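Local structure of Alpha/beta hydrolase fold-3 domain-containing protein (2QRU) at residues T72-I77 with H187-P192; Y66-N71 with K162-D167; H76-L81 with G106-L111. The protein is of unknown function but belongs to the alpha/beta hydrolase superfamily and may act as a hydrolase. One frame throughout, in Å; residues are numbered along the deposited sequence.

Contact 1: T72-I77 with H187-P192; sequences TKIDHI and HFYGLP. With EDO (1,2-ethanediol), chain F.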
loop_
_atom_site.group_PDB
_atom_site.type_symbol
_atom_site.label_atom_id
_atom_site.label_comp_id
_atom_site.label_asym_id
_atom_site.label_seq_id
_atom_site.Cartn_x
_atom_site.Cartn_y
_atom_site.Cartn_z
ATOM N N THR A 72 11.043 1.155 12.679
ATOM C CA THR A 72 11.095 2.490 12.096
ATOM C C THR A 72 9.696 3.104 12.249
ATOM O O THR A 72 8.707 2.427 11.965
ATOM C CB THR A 72 11.471 2.426 10.601
ATOM O OG1 THR A 72 12.761 1.800 10.458
ATOM C CG2 THR A 72 11.515 3.810 10.001
ATOM N N LYS A 73 9.625 4.355 12.725
ATOM C CA LYS A 73 8.340 5.040 13.000
ATOM C C LYS A 73 7.722 5.595 11.718
ATOM O O LYS A 73 8.429 5.779 10.731
ATOM C CB LYS A 73 8.522 6.157 14.047
ATOM C CG LYS A 73 9.071 5.654 15.387
ATOM C CD LYS A 73 8.406 4.336 15.804
ATOM C CE LYS A 73 8.848 3.941 17.209
ATOM N NZ LYS A 73 8.477 2.544 17.547
ATOM N N ILE A 74 6.414 5.848 11.714
ATOM C CA ILE A 74 5.726 6.149 10.443
ATOM C C ILE A 74 6.289 7.392 9.759
ATOM O O ILE A 74 6.453 7.408 8.535
ATOM C CB ILE A 74 4.210 6.299 10.614
ATOM C CG1 ILE A 74 3.565 4.930 10.855
ATOM C CG2 ILE A 74 3.584 6.956 9.347
ATOM C CD1 ILE A 74 2.013 4.991 10.891
ATOM N N ASP A 75 6.569 8.434 10.543
ATOM C CA ASP A 75 7.137 9.660 9.978
ATOM C C ASP A 75 8.384 9.293 9.161
ATOM O O ASP A 75 8.548 9.763 8.048
ATOM C CB ASP A 75 7.432 10.742 11.054
ATOM C CG ASP A 75 8.472 10.306 12.098
ATOM O OD1 ASP A 75 8.566 9.097 12.407
ATOM O OD2 ASP A 75 9.195 11.187 12.628
ATOM N N HIS A 76 9.236 8.430 9.716
ATOM C CA HIS A 76 10.485 8.031 9.066
ATOM C C HIS A 76 10.222 7.098 7.860
ATOM O O HIS A 76 10.875 7.218 6.811
ATOM C CB HIS A 76 11.385 7.372 10.113
ATOM C CG HIS A 76 12.811 7.205 9.682
ATOM N ND1 HIS A 76 13.869 7.702 10.414
ATOM C CD2 HIS A 76 13.357 6.583 8.609
ATOM C CE1 HIS A 76 15.005 7.395 9.808
ATOM N NE2 HIS A 76 14.722 6.715 8.712
ATOM N N ILE A 77 9.267 6.179 8.013
ATOM C CA ILE A 77 8.868 5.284 6.927
ATOM C C ILE A 77 8.475 6.126 5.703
ATOM O O ILE A 77 8.902 5.840 4.577
ATOM C CB ILE A 77 7.672 4.359 7.320
ATOM C CG1 ILE A 77 8.088 3.384 8.433
ATOM C CG2 ILE A 77 7.153 3.570 6.038
ATOM C CD1 ILE A 77 6.947 2.571 9.009
ATOM N N HIS A 187 1.708 3.474 19.560
ATOM C CA HIS A 187 3.046 3.563 20.140
ATOM C C HIS A 187 4.062 2.951 19.168
ATOM O O HIS A 187 5.135 3.525 18.942
ATOM C CB HIS A 187 3.113 2.879 21.506
ATOM C CG HIS A 187 4.457 2.985 22.157
ATOM N ND1 HIS A 187 4.899 4.142 22.761
ATOM C CD2 HIS A 187 5.469 2.092 22.267
ATOM C CE1 HIS A 187 6.122 3.950 23.232
ATOM N NE2 HIS A 187 6.491 2.715 22.942
ATOM N N PHE A 188 3.709 1.806 18.592
ATOM C CA PHE A 188 4.583 1.138 17.619
ATOM C C PHE A 188 4.844 2.061 16.432
ATOM O O PHE A 188 5.952 2.118 15.912
ATOM C CB PHE A 188 3.984 -0.193 17.147
ATOM C CG PHE A 188 4.298 -1.361 18.053
ATOM C CD1 PHE A 188 4.729 -1.160 19.371
ATOM C CD2 PHE A 188 4.139 -2.664 17.595
ATOM C CE1 PHE A 188 5.014 -2.243 20.208
ATOM C CE2 PHE A 188 4.418 -3.754 18.434
ATOM C CZ PHE A 188 4.852 -3.544 19.727
ATOM N N TYR A 189 3.806 2.777 16.003
ATOM C CA TYR A 189 3.905 3.701 14.865
ATOM C C TYR A 189 4.626 5.027 15.183
ATOM O O TYR A 189 5.017 5.759 14.275
ATOM C CB TYR A 189 2.500 4.059 14.397
ATOM C CG TYR A 189 1.754 3.013 13.599
ATOM C CD1 TYR A 189 2.422 1.968 12.922
ATOM C CD2 TYR A 189 0.358 3.151 13.426
ATOM C CE1 TYR A 189 1.702 1.046 12.139
ATOM C CE2 TYR A 189 -0.358 2.248 12.672
ATOM C CZ TYR A 189 0.324 1.193 12.030
ATOM O OH TYR A 189 -0.403 0.336 11.274
ATOM N N GLY A 190 4.797 5.341 16.465
ATOM C CA GLY A 190 5.360 6.653 16.856
ATOM C C GLY A 190 4.392 7.823 16.747
ATOM O O GLY A 190 4.815 9.000 16.666
ATOM N N LEU A 191 3.095 7.542 16.830
ATOM C CA LEU A 191 2.079 8.623 16.752
ATOM C C LEU A 191 2.036 9.451 18.052
ATOM O O LEU A 191 2.256 8.905 19.125
ATOM C CB LEU A 191 0.695 8.059 16.484
ATOM C CG LEU A 191 0.605 7.248 15.183
ATOM C CD1 LEU A 191 -0.804 6.725 14.932
ATOM C CD2 LEU A 191 1.041 8.121 14.027
ATOM N N PRO A 192 1.769 10.761 17.942
ATOM C CA PRO A 192 1.693 11.639 19.129
ATOM C C PRO A 192 0.790 11.075 20.233
ATOM O O PRO A 192 -0.355 10.671 19.982
ATOM C CB PRO A 192 1.088 12.933 18.561
ATOM C CG PRO A 192 1.591 12.949 17.132
ATOM C CD PRO A 192 1.535 11.508 16.690
HETATM C C1 EDO F . 7.510 14.867 11.875
HETATM O O1 EDO F . 8.576 13.928 12.088
HETATM C C2 EDO F . 6.185 14.112 11.933
HETATM O O2 EDO F . 5.064 14.995 12.081
HETATM O O HOH W 1 5.600 8.586 13.273
HETATM O O HOH W 2 7.256 9.509 15.133
#
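Ile74 lays CD1 over one face of the Tyr189 ring, and the two side chains cross at a slant. The methyl is 3.6 Å from the ring centroid and 22° off the normal, a CH-pi contact displaced toward the rim; its nearest ring atom is Tyr189 CG, 3.4 Å from Ile74 CD1. Tyr189 OH bonds to the carbonyl of Gly37, which holds the far end of the ring while Ile74 CD1 covers a face. Lys73 reaches across the end of the other helix. A bend at chi2 (-42°) turns CD toward that helix, and NZ meets Phe188 O at 3.0 Å, approaching from above the carbonyl plane; the same NZ also donates to Pro70 O, its closer partner. The backbone is joined directly as well: Ile74 N donates to Tyr189 O over 2.9 Å, nearly straight at 176°. Water 1 accepts from Asp75 N (2.9 Å) and lies 3.1 Å from Tyr189 O, to which it can donate. Gly190, with positive phi, runs close beside the Lys73 side chain, Lys73 CD 3.8 Å from Gly190 N. The contact thus joins two helix ends: Lys73 is the N-cap residue of helix 74-93, and Gly190 closes helix 185-189 in a Schellman motif.

Contact 2: Y66-N71 with K162-D167; sequences YLLAPN and KPVWDD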
loop_
_atom_site.group_PDB
_atom_site.type_symbol
_atom_site.label_atom_id
_atom_site.label_comp_id
_atom_site.label_asym_id
_atom_site.label_seq_id
_atom_site.Cartn_x
_atom_site.Cartn_y
_atom_site.Cartn_z
ATOM N N TYR A 66 9.417 -1.079 1.742
ATOM C CA TYR A 66 9.423 0.068 2.634
ATOM C C TYR A 66 9.724 -0.362 4.080
ATOM O O TYR A 66 9.558 -1.542 4.444
ATOM C CB TYR A 66 8.115 0.846 2.475
ATOM C CG TYR A 66 6.843 0.053 2.746
ATOM C CD1 TYR A 66 6.418 -0.195 4.074
ATOM C CD2 TYR A 66 6.047 -0.442 1.678
ATOM C CE1 TYR A 66 5.246 -0.890 4.342
ATOM C CE2 TYR A 66 4.852 -1.124 1.946
ATOM C CZ TYR A 66 4.448 -1.337 3.263
ATOM O OH TYR A 66 3.258 -1.989 3.522
ATOM N N LEU A 67 10.214 0.571 4.882
ATOM C CA LEU A 67 10.579 0.252 6.264
ATOM C C LEU A 67 9.342 -0.095 7.104
ATOM O O LEU A 67 8.223 0.409 6.830
ATOM C CB LEU A 67 11.366 1.423 6.883
ATOM C CG LEU A 67 12.755 1.616 6.262
ATOM C CD1 LEU A 67 13.356 2.898 6.807
ATOM C CD2 LEU A 67 13.706 0.414 6.540
ATOM N N LEU A 68 9.550 -0.922 8.137
ATOM C CA LEU A 68 8.447 -1.413 8.953
ATOM C C LEU A 68 8.596 -0.980 10.398
ATOM O O LEU A 68 9.711 -0.914 10.930
ATOM C CB LEU A 68 8.324 -2.938 8.893
ATOM C CG LEU A 68 8.154 -3.551 7.496
ATOM C CD1 LEU A 68 8.200 -5.060 7.593
ATOM C CD2 LEU A 68 6.846 -3.061 6.840
ATOM N N ALA A 69 7.444 -0.676 10.990
ATOM C CA ALA A 69 7.308 -0.346 12.408
ATOM C C ALA A 69 7.237 -1.635 13.238
ATOM O O ALA A 69 6.938 -2.715 12.692
ATOM C CB ALA A 69 6.054 0.537 12.616
ATOM N N PRO A 70 7.539 -1.559 14.554
ATOM C CA PRO A 70 7.959 -0.387 15.342
ATOM C C PRO A 70 9.422 0.002 15.128
ATOM O O PRO A 70 9.851 1.042 15.658
ATOM C CB PRO A 70 7.762 -0.855 16.796
ATOM C CG PRO A 70 8.060 -2.358 16.728
ATOM C CD PRO A 70 7.527 -2.801 15.361
ATOM N N ASN A 71 10.177 -0.849 14.409
ATOM C CA ASN A 71 11.625 -0.672 14.172
ATOM C C ASN A 71 11.916 0.708 13.589
ATOM O O ASN A 71 12.868 1.374 14.005
ATOM C CB ASN A 71 12.175 -1.773 13.262
ATOM C CG ASN A 71 11.823 -3.164 13.746
ATOM O OD1 ASN A 71 10.676 -3.442 14.097
ATOM N ND2 ASN A 71 12.812 -4.059 13.752
ATOM N N LYS A 162 16.343 -3.306 14.841
ATOM C CA LYS A 162 17.077 -2.946 13.634
ATOM C C LYS A 162 16.095 -2.684 12.479
ATOM O O LYS A 162 15.001 -3.253 12.478
ATOM C CB LYS A 162 18.054 -4.065 13.253
ATOM C CG LYS A 162 19.044 -4.432 14.378
ATOM C CD LYS A 162 19.576 -5.837 14.147
ATOM C CE LYS A 162 20.280 -6.342 15.397
ATOM N NZ LYS A 162 21.158 -7.512 15.140
ATOM N N PRO A 163 16.479 -1.824 11.506
ATOM C CA PRO A 163 15.580 -1.522 10.372
ATOM C C PRO A 163 15.239 -2.770 9.577
ATOM O O PRO A 163 16.089 -3.643 9.391
ATOM C CB PRO A 163 16.431 -0.597 9.484
ATOM C CG PRO A 163 17.355 0.070 10.464
ATOM C CD PRO A 163 17.740 -1.064 11.388
ATOM N N VAL A 164 14.005 -2.830 9.069
ATOM C CA VAL A 164 13.546 -4.006 8.326
ATOM C C VAL A 164 12.894 -3.544 7.009
ATOM O O VAL A 164 11.933 -2.769 7.026
ATOM C CB VAL A 164 12.555 -4.873 9.168
ATOM C CG1 VAL A 164 12.042 -6.085 8.332
ATOM C CG2 VAL A 164 13.220 -5.354 10.488
ATOM N N TRP A 165 13.458 -4.001 5.891
ATOM C CA TRP A 165 13.002 -3.622 4.537
ATOM C C TRP A 165 11.980 -4.583 3.972
ATOM O O TRP A 165 11.255 -4.233 3.020
ATOM C CB TRP A 165 14.177 -3.585 3.552
ATOM C CG TRP A 165 15.062 -2.385 3.604
ATOM C CD1 TRP A 165 16.373 -2.358 3.976
ATOM C CD2 TRP A 165 14.708 -1.028 3.285
ATOM N NE1 TRP A 165 16.868 -1.081 3.884
ATOM C CE2 TRP A 165 15.869 -0.247 3.454
ATOM C CE3 TRP A 165 13.531 -0.403 2.835
ATOM C CZ2 TRP A 165 15.879 1.132 3.233
ATOM C CZ3 TRP A 165 13.555 0.966 2.616
ATOM C CH2 TRP A 165 14.711 1.709 2.800
ATOM N N ASP A 166 11.940 -5.801 4.519
ATOM C CA ASP A 166 11.118 -6.868 3.949
ATOM C C ASP A 166 10.919 -7.991 4.951
ATOM O O ASP A 166 11.830 -8.316 5.737
ATOM C CB ASP A 166 11.812 -7.402 2.686
ATOM C CG ASP A 166 10.967 -8.401 1.910
ATOM O OD1 ASP A 166 9.728 -8.188 1.763
ATOM O OD2 ASP A 166 11.576 -9.358 1.385
ATOM N N ASP A 167 9.733 -8.586 4.918
ATOM C CA ASP A 167 9.352 -9.676 5.810
ATOM C C ASP A 167 8.739 -10.772 4.938
ATOM O O ASP A 167 7.519 -10.971 4.940
ATOM C CB ASP A 167 8.375 -9.124 6.868
ATOM C CG ASP A 167 7.807 -10.194 7.791
ATOM O OD1 ASP A 167 8.493 -11.205 8.109
ATOM O OD2 ASP A 167 6.645 -9.999 8.217
HETATM O O HOH W 3 8.632 -3.635 3.111
HETATM O O HOH W 4 12.229 -0.944 9.942
#
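Leu67 CD2 sits over the centre of the six-membered ring of Trp165, 3.6 Å from its centroid and only 9° off the normal, a CH-pi contact. The same methyl touches Pro163 CB, so the leucine tip is held between proline and indole. Asn71 makes a short, fairly straight polar link: ND2 donates to Lys162 O at 2.7 Å with an angle of 161°, the acceptor lying close to the amide plane. Between these points the backbones meet through a single weak bond, Leu68 N to Val164 O (3.2 Å, 127°), a CA-H...O contact from Leu67 to the same oxygen, and water 4, which bridges Val164 N and Leu68 O with 2.7 Å on each side. Neither segment is regular strand. They are two connections of the alpha/beta hydrolase fold: 66-71 leads from strand 59-64 into helix 74-93, whereas the loop at 162-167 belongs to the long excursion after strand 127-130. On the other side of the backbone, Leu68 CD1 packs on Val164 CG1 at 4.0 Å and on Asp167 CB. Further out, Arg172 holds the Asn71 amide through OD1, while Asp159 O takes a second bond from ND2. Asp167 is fixed by Ser171 and by the backbone nitrogens of Gly41 and Arg172.

Contact 3: H76-L81 with G106-L111; sequences HILRTL and GGYLML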
loop_
_atom_site.group_PDB
_atom_site.type_symbol
_atom_site.label_atom_id
_atom_site.label_comp_id
_atom_site.label_asym_id
_atom_site.label_seq_id
_atom_site.Cartn_x
_atom_site.Cartn_y
_atom_site.Cartn_z
ATOM N N HIS A 76 9.236 8.430 9.716
ATOM C CA HIS A 76 10.485 8.031 9.066
ATOM C C HIS A 76 10.222 7.098 7.860
ATOM O O HIS A 76 10.875 7.218 6.811
ATOM C CB HIS A 76 11.385 7.372 10.113
ATOM C CG HIS A 76 12.811 7.205 9.682
ATOM N ND1 HIS A 76 13.869 7.702 10.414
ATOM C CD2 HIS A 76 13.357 6.583 8.609
ATOM C CE1 HIS A 76 15.005 7.395 9.808
ATOM N NE2 HIS A 76 14.722 6.715 8.712
ATOM N N ILE A 77 9.267 6.179 8.013
ATOM C CA ILE A 77 8.868 5.284 6.927
ATOM C C ILE A 77 8.475 6.126 5.703
ATOM O O ILE A 77 8.902 5.840 4.577
ATOM C CB ILE A 77 7.672 4.359 7.320
ATOM C CG1 ILE A 77 8.088 3.384 8.433
ATOM C CG2 ILE A 77 7.153 3.570 6.038
ATOM C CD1 ILE A 77 6.947 2.571 9.009
ATOM N N LEU A 78 7.667 7.170 5.939
ATOM C CA LEU A 78 7.169 8.039 4.857
ATOM C C LEU A 78 8.316 8.824 4.206
ATOM O O LEU A 78 8.410 8.845 2.985
ATOM C CB LEU A 78 6.094 9.007 5.405
ATOM C CG LEU A 78 4.768 8.318 5.724
ATOM C CD1 LEU A 78 3.778 9.251 6.446
ATOM C CD2 LEU A 78 4.167 7.671 4.451
ATOM N N ARG A 79 9.216 9.411 5.003
ATOM C CA ARG A 79 10.359 10.143 4.465
ATOM C C ARG A 79 11.227 9.219 3.584
ATOM O O ARG A 79 11.628 9.580 2.472
ATOM C CB ARG A 79 11.215 10.678 5.632
ATOM C CG ARG A 79 12.376 11.558 5.267
ATOM C CD ARG A 79 12.867 12.280 6.551
ATOM N NE ARG A 79 11.711 12.715 7.343
ATOM C CZ ARG A 79 11.438 12.376 8.611
ATOM N NH1 ARG A 79 12.267 11.614 9.324
ATOM N NH2 ARG A 79 10.321 12.842 9.181
ATOM N N THR A 80 11.524 8.036 4.117
ATOM C CA THR A 80 12.333 7.032 3.397
ATOM C C THR A 80 11.642 6.570 2.104
ATOM O O THR A 80 12.298 6.332 1.099
ATOM C CB THR A 80 12.699 5.868 4.317
ATOM O OG1 THR A 80 13.505 6.375 5.396
ATOM C CG2 THR A 80 13.515 4.810 3.559
ATOM N N LEU A 81 10.307 6.488 2.124
ATOM C CA LEU A 81 9.567 6.072 0.927
ATOM C C LEU A 81 9.762 7.117 -0.191
ATOM O O LEU A 81 9.999 6.765 -1.349
ATOM C CB LEU A 81 8.095 5.836 1.265
ATOM C CG LEU A 81 7.199 5.436 0.088
ATOM C CD1 LEU A 81 7.720 4.208 -0.658
ATOM C CD2 LEU A 81 5.728 5.254 0.564
ATOM N N GLY A 106 -0.373 -0.181 2.235
ATOM C CA GLY A 106 0.225 0.307 0.984
ATOM C C GLY A 106 -0.603 1.414 0.305
ATOM O O GLY A 106 -0.037 2.275 -0.362
ATOM N N GLY A 107 -1.933 1.377 0.446
ATOM C CA GLY A 107 -2.781 2.469 -0.092
ATOM C C GLY A 107 -2.552 3.784 0.645
ATOM O O GLY A 107 -2.493 4.854 0.037
ATOM N N TYR A 108 -2.452 3.705 1.978
ATOM C CA TYR A 108 -2.135 4.884 2.781
ATOM C C TYR A 108 -0.761 5.441 2.351
ATOM O O TYR A 108 -0.602 6.676 2.116
ATOM C CB TYR A 108 -2.135 4.491 4.253
ATOM C CG TYR A 108 -1.664 5.618 5.153
ATOM C CD1 TYR A 108 -2.473 6.721 5.419
ATOM C CD2 TYR A 108 -0.390 5.593 5.725
ATOM C CE1 TYR A 108 -2.024 7.793 6.265
ATOM C CE2 TYR A 108 0.065 6.637 6.561
ATOM C CZ TYR A 108 -0.764 7.741 6.833
ATOM O OH TYR A 108 -0.354 8.809 7.638
ATOM N N LEU A 109 0.227 4.556 2.254
ATOM C CA LEU A 109 1.574 4.940 1.853
ATOM C C LEU A 109 1.543 5.586 0.469
ATOM O O LEU A 109 2.128 6.653 0.276
ATOM C CB LEU A 109 2.527 3.730 1.908
ATOM C CG LEU A 109 2.844 3.218 3.319
ATOM C CD1 LEU A 109 3.664 1.910 3.153
ATOM C CD2 LEU A 109 3.558 4.281 4.227
HETATM N N MSE A 110 0.814 4.979 -0.466
HETATM C CA MSE A 110 0.692 5.526 -1.821
HETATM C C MSE A 110 0.146 6.965 -1.835
HETATM O O MSE A 110 0.653 7.891 -2.535
HETATM C CB MSE A 110 -0.249 4.644 -2.651
HETATM C CG MSE A 110 -0.731 5.351 -3.947
HETATM SE SE MSE A 110 -1.972 4.103 -4.826
HETATM C CE MSE A 110 -3.532 4.489 -3.685
ATOM N N LEU A 111 -0.893 7.180 -1.027
ATOM C CA LEU A 111 -1.537 8.493 -0.992
ATOM C C LEU A 111 -0.631 9.546 -0.341
ATOM O O LEU A 111 -0.508 10.681 -0.833
ATOM C CB LEU A 111 -2.899 8.399 -0.307
ATOM C CG LEU A 111 -3.905 7.558 -1.117
ATOM C CD1 LEU A 111 -5.125 7.197 -0.228
ATOM C CD2 LEU A 111 -4.349 8.293 -2.382
#
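Leu109 pushes its side chain into the face of helix 74-93, where it meets Ile77, Leu78 and Leu81. Its CD2 does most of the touching: it lies 3.5 Å from Leu78 CD2, tighter than usual van der Waals contact between carbons, and 4.1 Å from Ile77 CG2. Chi2 of Leu109 (173°) sets CD1 anti to CA, and CD2 is the branch that meets Ile77 and Leu78. Leu81 touches the same leucine nearer its root, with Leu81 CD2 3.8 Å from Leu109 CB; CG anti to the backbone N (chi1 178°) carries the Leu81 side chain toward that root. The approaches differ: Ile77 crosses Leu109 at about a right angle, whereas Leu78 and Leu81 cross it at a slant. The axes of the short segments stay 10.8 Å apart and cross at -60°, so the helices meet through side chains, not backbones, and no hydrogen bond links them. Both helices belong to the alpha/beta hydrolase fold and pack on the same face of its central sheet; helix 105-119 begins within what is probably the nucleophile elbow, a GxSxG pattern of Gly102, Ser104 and Gly106. Leu33 of strand 28-33 touches both Leu81 and Leu109, so the sheet backs both leucines. At the margin, Leu78 CD1 comes within 4.3 Å of Tyr108 OH, whose hydrogen bond goes to the carbonyl of Tyr200. Leu78 also touches Gln112 and Leu81 touches Leu113, continuing the interface along helix 105-119.

Overall arrangement
Helix 74-93 ties the three contacts together: its start is one side of contact 1, the overlapping segment 76-81 is one side of contact 3, and the loop leading into it supplies one side of contact 2. Contacts 1 and 3 have centres about 11 Å apart. Contact 2 touches both: Phe188 O of contact 1 lies 3.6 Å from Pro70 CB, Leu67 O lies 3.3 Å from the shared Ile77 CD1, and Trp165 CH2 lies 3.4 Å from Thr80 CG2. Tyr66 CZ is 3.3 Å from Leu109 CD1. Tyr66 also lies near the probable Ser104-His249-Asp221 triad without touching it, and its side chain is about 6 Å from a bound phosphate, probably from the crystallisation liquor.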